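PDB 6I5R: sugar ABC transporter substrate-binding protein, BlMnBP1 from Bifidobacterium animalis subsp. lactis ATCC 27673, which binds mannobiose and probably hands manno-oligosaccharides to an ABC transporter for uptake as its extracellular binding protein. Local coordinates for residues Q220-D232 / M429-E441. Sequence-based numbering, arbitrary orientation.
Sequences QVLPTTKEPFKKD and MDEWNQKWAKAVE. With ZN (zinc ion), chain E.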
loop_
_atom_site.group_PDB
_atom_site.type_symbol
_atom_site.label_atom_id
_atom_site.label_comp_id
_atom_site.label_asym_id
_atom_site.label_seq_id
_atom_site.Cartn_x
_atom_site.Cartn_y
_atom_site.Cartn_z
ATOM N N GLN A 220 -4.587 -12.661 -12.158
ATOM C CA GLN A 220 -4.815 -13.599 -13.247
ATOM C C GLN A 220 -3.996 -13.252 -14.488
ATOM O O GLN A 220 -3.231 -14.087 -14.981
ATOM C CB GLN A 220 -6.306 -13.674 -13.611
ATOM C CG GLN A 220 -7.159 -14.285 -12.516
ATOM C CD GLN A 220 -8.614 -14.501 -12.921
ATOM O OE1 GLN A 220 -8.942 -14.674 -14.101
ATOM N NE2 GLN A 220 -9.488 -14.507 -11.944
ATOM N N VAL A 221 -4.129 -12.034 -15.013
ATOM C CA VAL A 221 -3.516 -11.712 -16.301
ATOM C C VAL A 221 -2.001 -11.589 -16.172
ATOM O O VAL A 221 -1.237 -12.197 -16.931
ATOM C CB VAL A 221 -4.121 -10.416 -16.874
ATOM C CG1 VAL A 221 -3.416 -10.040 -18.200
ATOM C CG2 VAL A 221 -5.625 -10.557 -17.058
ATOM N N LEU A 222 -1.553 -10.753 -15.245
ATOM C CA LEU A 222 -0.127 -10.478 -15.086
ATOM C C LEU A 222 0.729 -11.729 -14.997
ATOM O O LEU A 222 1.696 -11.835 -15.772
ATOM C CB LEU A 222 0.072 -9.586 -13.850
ATOM C CG LEU A 222 1.493 -9.163 -13.456
ATOM C CD1 LEU A 222 2.127 -8.331 -14.508
ATOM C CD2 LEU A 222 1.452 -8.368 -12.126
ATOM N N PRO A 223 0.452 -12.695 -14.114
ATOM C CA PRO A 223 1.325 -13.867 -14.005
ATOM C C PRO A 223 1.120 -14.902 -15.097
ATOM O O PRO A 223 1.867 -15.880 -15.129
ATOM C CB PRO A 223 0.971 -14.438 -12.616
ATOM C CG PRO A 223 -0.463 -14.058 -12.427
ATOM C CD PRO A 223 -0.565 -12.674 -13.044
ATOM N N THR A 224 0.163 -14.706 -16.006
ATOM C CA THR A 224 0.030 -15.586 -17.155
ATOM C C THR A 224 0.426 -14.913 -18.458
ATOM O O THR A 224 0.300 -15.547 -19.509
ATOM C CB THR A 224 -1.399 -16.121 -17.279
ATOM O OG1 THR A 224 -2.306 -15.029 -17.451
ATOM C CG2 THR A 224 -1.816 -16.908 -16.045
ATOM N N THR A 225 0.903 -13.657 -18.413
ATOM C CA THR A 225 1.297 -12.882 -19.592
ATOM C C THR A 225 2.814 -12.769 -19.645
ATOM O O THR A 225 3.431 -12.285 -18.698
ATOM C CB THR A 225 0.686 -11.479 -19.539
ATOM O OG1 THR A 225 -0.740 -11.602 -19.484
ATOM C CG2 THR A 225 1.132 -10.622 -20.733
ATOM N N LYS A 226 3.422 -13.180 -20.759
ATOM C CA LYS A 226 4.879 -13.258 -20.775
ATOM C C LYS A 226 5.561 -11.892 -20.773
ATOM O O LYS A 226 6.634 -11.741 -20.174
ATOM C CB LYS A 226 5.351 -14.050 -21.981
ATOM C CG LYS A 226 5.386 -15.517 -21.706
ATOM C CD LYS A 226 5.543 -16.274 -22.994
ATOM C CE LYS A 226 5.727 -17.782 -22.724
ATOM N NZ LYS A 226 5.875 -18.583 -23.969
ATOM N N GLU A 227 4.999 -10.896 -21.452
ATOM C CA GLU A 227 5.629 -9.575 -21.539
ATOM C C GLU A 227 4.629 -8.487 -21.156
ATOM O O GLU A 227 4.218 -7.654 -21.987
ATOM C CB GLU A 227 6.208 -9.338 -22.932
ATOM C CG GLU A 227 7.320 -10.273 -23.329
ATOM C CD GLU A 227 8.074 -9.769 -24.563
ATOM O OE1 GLU A 227 7.537 -9.872 -25.703
ATOM O OE2 GLU A 227 9.188 -9.228 -24.386
ATOM N N PRO A 228 4.275 -8.414 -19.869
ATOM C CA PRO A 228 3.245 -7.454 -19.435
ATOM C C PRO A 228 3.713 -6.013 -19.364
ATOM O O PRO A 228 2.874 -5.120 -19.206
ATOM C CB PRO A 228 2.855 -7.957 -18.042
ATOM C CG PRO A 228 4.126 -8.656 -17.529
ATOM C CD PRO A 228 4.766 -9.269 -18.766
ATOM N N PHE A 229 5.007 -5.759 -19.458
ATOM C CA PHE A 229 5.533 -4.414 -19.339
ATOM C C PHE A 229 5.719 -3.734 -20.683
ATOM O O PHE A 229 6.085 -2.558 -20.711
ATOM C CB PHE A 229 6.833 -4.476 -18.555
ATOM C CG PHE A 229 6.676 -5.208 -17.260
ATOM C CD1 PHE A 229 5.838 -4.711 -16.266
ATOM C CD2 PHE A 229 7.317 -6.410 -17.043
ATOM C CE1 PHE A 229 5.688 -5.403 -15.047
ATOM C CE2 PHE A 229 7.154 -7.093 -15.858
ATOM C CZ PHE A 229 6.349 -6.592 -14.859
ATOM N N LYS A 230 5.388 -4.428 -21.770
ATOM C CA LYS A 230 5.437 -3.836 -23.087
ATOM C C LYS A 230 4.361 -2.767 -23.245
ATOM O O LYS A 230 3.298 -2.815 -22.626
ATOM C CB LYS A 230 5.264 -4.911 -24.174
ATOM C CG LYS A 230 3.877 -5.501 -24.307
ATOM C CD LYS A 230 3.828 -6.557 -25.445
ATOM C CE LYS A 230 4.146 -5.936 -26.844
ATOM N NZ LYS A 230 3.053 -5.083 -27.365
ATOM N N LYS A 231 4.648 -1.807 -24.116
ATOM C CA LYS A 231 3.650 -0.821 -24.489
ATOM C C LYS A 231 2.452 -1.514 -25.116
ATOM O O LYS A 231 2.603 -2.435 -25.927
ATOM C CB LYS A 231 4.257 0.180 -25.478
ATOM C CG LYS A 231 3.319 1.296 -25.926
ATOM C CD LYS A 231 3.882 2.066 -27.133
ATOM C CE LYS A 231 5.191 2.812 -26.857
ATOM N NZ LYS A 231 5.654 3.466 -28.153
ATOM N N ASP A 232 1.261 -1.049 -24.747
ATOM C CA ASP A 232 0.015 -1.562 -25.311
ATOM C C ASP A 232 -0.219 -0.836 -26.640
ATOM O O ASP A 232 -0.418 0.377 -26.659
ATOM C CB ASP A 232 -1.153 -1.351 -24.349
ATOM C CG ASP A 232 -2.443 -1.931 -24.886
ATOM O OD1 ASP A 232 -2.562 -3.174 -24.927
ATOM O OD2 ASP A 232 -3.311 -1.153 -25.322
ATOM N N MET A 429 11.905 -1.676 -19.790
ATOM C CA MET A 429 10.766 -2.574 -19.773
ATOM C C MET A 429 11.086 -3.878 -20.492
ATOM O O MET A 429 10.618 -4.940 -20.085
ATOM C CB MET A 429 9.563 -1.890 -20.388
ATOM C CG MET A 429 9.107 -0.678 -19.591
ATOM S SD MET A 429 8.407 -1.035 -17.963
ATOM C CE MET A 429 9.786 -0.695 -16.889
ATOM N N ASP A 430 11.909 -3.818 -21.541
ATOM C CA ASP A 430 12.331 -5.030 -22.229
ATOM C C ASP A 430 13.146 -5.928 -21.311
ATOM O O ASP A 430 12.955 -7.147 -21.321
ATOM C CB ASP A 430 13.138 -4.686 -23.488
ATOM C CG ASP A 430 13.504 -5.912 -24.297
ATOM O OD1 ASP A 430 12.606 -6.741 -24.588
ATOM O OD2 ASP A 430 14.685 -6.023 -24.655
ATOM N N GLU A 431 14.054 -5.355 -20.514
ATOM C CA GLU A 431 14.791 -6.172 -19.541
ATOM C C GLU A 431 13.836 -6.886 -18.592
ATOM O O GLU A 431 13.956 -8.095 -18.361
ATOM C CB GLU A 431 15.787 -5.325 -18.744
ATOM C CG GLU A 431 16.759 -6.182 -17.912
ATOM C CD GLU A 431 17.467 -5.427 -16.791
ATOM O OE1 GLU A 431 17.237 -4.216 -16.537
ATOM O OE2 GLU A 431 18.301 -6.065 -16.125
ATOM N N TRP A 432 12.885 -6.153 -18.015
ATOM C CA TRP A 432 11.927 -6.798 -17.123
ATOM C C TRP A 432 11.116 -7.873 -17.848
ATOM O O TRP A 432 10.849 -8.934 -17.289
ATOM C CB TRP A 432 10.978 -5.767 -16.507
ATOM C CG TRP A 432 11.574 -4.670 -15.679
ATOM C CD1 TRP A 432 12.889 -4.318 -15.565
ATOM C CD2 TRP A 432 10.843 -3.760 -14.838
ATOM N NE1 TRP A 432 13.009 -3.250 -14.709
ATOM C CE2 TRP A 432 11.774 -2.881 -14.260
ATOM C CE3 TRP A 432 9.483 -3.598 -14.539
ATOM C CZ2 TRP A 432 11.394 -1.861 -13.397
ATOM C CZ3 TRP A 432 9.106 -2.595 -13.685
ATOM C CH2 TRP A 432 10.052 -1.736 -13.120
ATOM N N ASN A 433 10.656 -7.592 -19.070
ATOM C CA ASN A 433 9.826 -8.562 -19.776
ATOM C C ASN A 433 10.547 -9.893 -19.955
ATOM O O ASN A 433 9.927 -10.955 -19.877
ATOM C CB ASN A 433 9.403 -8.008 -21.140
ATOM C CG ASN A 433 8.217 -7.085 -21.037
ATOM O OD1 ASN A 433 7.364 -7.260 -20.170
ATOM N ND2 ASN A 433 8.144 -6.102 -21.929
ATOM N N GLN A 434 11.851 -9.859 -20.254
ATOM C CA GLN A 434 12.570 -11.104 -20.523
ATOM C C GLN A 434 12.699 -11.948 -19.253
ATOM O O GLN A 434 12.532 -13.181 -19.286
ATOM C CB GLN A 434 13.930 -10.762 -21.163
ATOM C CG GLN A 434 13.758 -10.262 -22.598
ATOM C CD GLN A 434 14.860 -9.353 -23.140
ATOM O OE1 GLN A 434 15.820 -9.002 -22.442
ATOM N NE2 GLN A 434 14.707 -8.959 -24.402
ATOM N N LYS A 435 12.917 -11.297 -18.109
ATOM C CA LYS A 435 12.964 -12.012 -16.841
ATOM C C LYS A 435 11.586 -12.524 -16.458
ATOM O O LYS A 435 11.449 -13.655 -15.975
ATOM C CB LYS A 435 13.519 -11.116 -15.735
ATOM C CG LYS A 435 15.013 -10.801 -15.929
ATOM C CD LYS A 435 15.624 -9.925 -14.851
ATOM C CE LYS A 435 17.097 -9.634 -15.176
ATOM N NZ LYS A 435 17.692 -8.619 -14.246
ATOM N N TRP A 436 10.549 -11.701 -16.653
ATOM C CA TRP A 436 9.192 -12.142 -16.351
ATOM C C TRP A 436 8.769 -13.262 -17.277
ATOM O O TRP A 436 8.178 -14.251 -16.837
ATOM C CB TRP A 436 8.226 -10.976 -16.498
ATOM C CG TRP A 436 6.892 -11.211 -15.963
ATOM C CD1 TRP A 436 5.787 -11.583 -16.666
ATOM C CD2 TRP A 436 6.471 -11.027 -14.618
ATOM N NE1 TRP A 436 4.702 -11.661 -15.834
ATOM C CE2 TRP A 436 5.101 -11.325 -14.568
ATOM C CE3 TRP A 436 7.129 -10.670 -13.442
ATOM C CZ2 TRP A 436 4.378 -11.276 -13.398
ATOM C CZ3 TRP A 436 6.412 -10.614 -12.297
ATOM C CH2 TRP A 436 5.050 -10.928 -12.271
ATOM N N ALA A 437 9.100 -13.129 -18.560
ATOM C CA ALA A 437 8.678 -14.106 -19.549
ATOM C C ALA A 437 9.205 -15.499 -19.211
ATOM O O ALA A 437 8.479 -16.485 -19.363
ATOM C CB ALA A 437 9.120 -13.644 -20.933
ATOM N N LYS A 438 10.443 -15.592 -18.695
ATOM C CA LYS A 438 10.987 -16.885 -18.291
ATOM C C LYS A 438 10.258 -17.405 -17.071
ATOM O O LYS A 438 9.988 -18.604 -16.965
ATOM C CB LYS A 438 12.490 -16.775 -18.019
ATOM C CG LYS A 438 13.287 -16.778 -19.322
ATOM C CD LYS A 438 14.703 -16.215 -19.202
ATOM C CE LYS A 438 15.606 -17.075 -18.360
ATOM N NZ LYS A 438 17.043 -16.639 -18.657
ATOM N N ALA A 439 9.924 -16.508 -16.142
ATOM C CA ALA A 439 9.256 -16.913 -14.917
ATOM C C ALA A 439 7.828 -17.376 -15.190
ATOM O O ALA A 439 7.341 -18.322 -14.557
ATOM C CB ALA A 439 9.275 -15.752 -13.924
ATOM N N VAL A 440 7.152 -16.725 -16.134
ATOM C CA VAL A 440 5.828 -17.163 -16.567
ATOM C C VAL A 440 5.910 -18.555 -17.175
ATOM O O VAL A 440 5.104 -19.436 -16.861
ATOM C CB VAL A 440 5.242 -16.137 -17.553
ATOM C CG1 VAL A 440 4.001 -16.656 -18.277
ATOM C CG2 VAL A 440 4.907 -14.840 -16.787
ATOM N N GLU A 441 6.895 -18.777 -18.038
ATOM C CA GLU A 441 7.053 -20.088 -18.656
ATOM C C GLU A 441 7.325 -21.162 -17.617
ATOM O O GLU A 441 6.752 -22.261 -17.681
ATOM C CB GLU A 441 8.181 -20.056 -19.679
ATOM C CG GLU A 441 7.786 -19.310 -20.893
ATOM C CD GLU A 441 8.835 -19.216 -21.981
ATOM O OE1 GLU A 441 10.060 -19.319 -21.707
ATOM O OE2 GLU A 441 8.404 -19.033 -23.142
HETATM ZN ZN ZN E . 18.491 -5.127 -14.391
HETATM O O HOH W 1 2.645 -18.670 -15.341
HETATM O O HOH W 2 9.857 -6.077 -24.312
HETATM O O HOH W 3 19.543 -6.528 -13.249
#
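Phe229 enters between Trp432 and Trp436 of helix 425-443, and the three rings form an aromatic cluster of two edge-to-face pairs. Trp432 turns its six-membered ring edge onto one face of Phe229, with the planes at 86° and CE3 over the ring centre. The edge of Phe229 in turn faces the Trp436 five-membered ring, centroids 5.5 Å apart and planes at 76°. On the same side of the indole lies Pro228, whose CG makes a CH-pi contact 3.8 Å from that ring's centroid; CG also sits off-centre over the other face of Phe229, which thus lies between Trp432 and Pro228. With CG anti to the backbone N (chi1 -168°), the Trp436 indole reaches the backbone of Leu222, where NE1 donates to Leu222 O at 3.0 Å. That oxygen lies close to the indole plane, although the N-H approaches from above the carbonyl plane; Leu222 CG packs beside CZ2 of the same ring at 3.6 Å. Phe229 O, 3.6 Å from Met429 CB, is buried with no partner in the model. Val440 sets CG2 against Pro223 O and Thr225 O and CG1 against Lys226 CG, and a water links Pro223 O to Val440 O. Toward the C-terminal end of 429-441, the extended Lys226 chain ends in a salt bridge, NZ meeting the anti lone pair of Glu441 OE2 at 2.7 Å. Leu401 touches both Phe229 and Trp436. The contact thus joins residues 222-230 to helix 425-443 through an aromatic cluster with a buried, hydrogen-bonded amide beside it. Asn433 ND2 donates to a water that also bridges the carboxylates of Glu227 and Asp430, probably easing their repulsion. Its OD1 accepts from Phe229 N at 2.9 Å, in the carbonyl plane and on a lone pair, fixing the type I turn Glu227-Lys230 that carries Phe229 between the tryptophans.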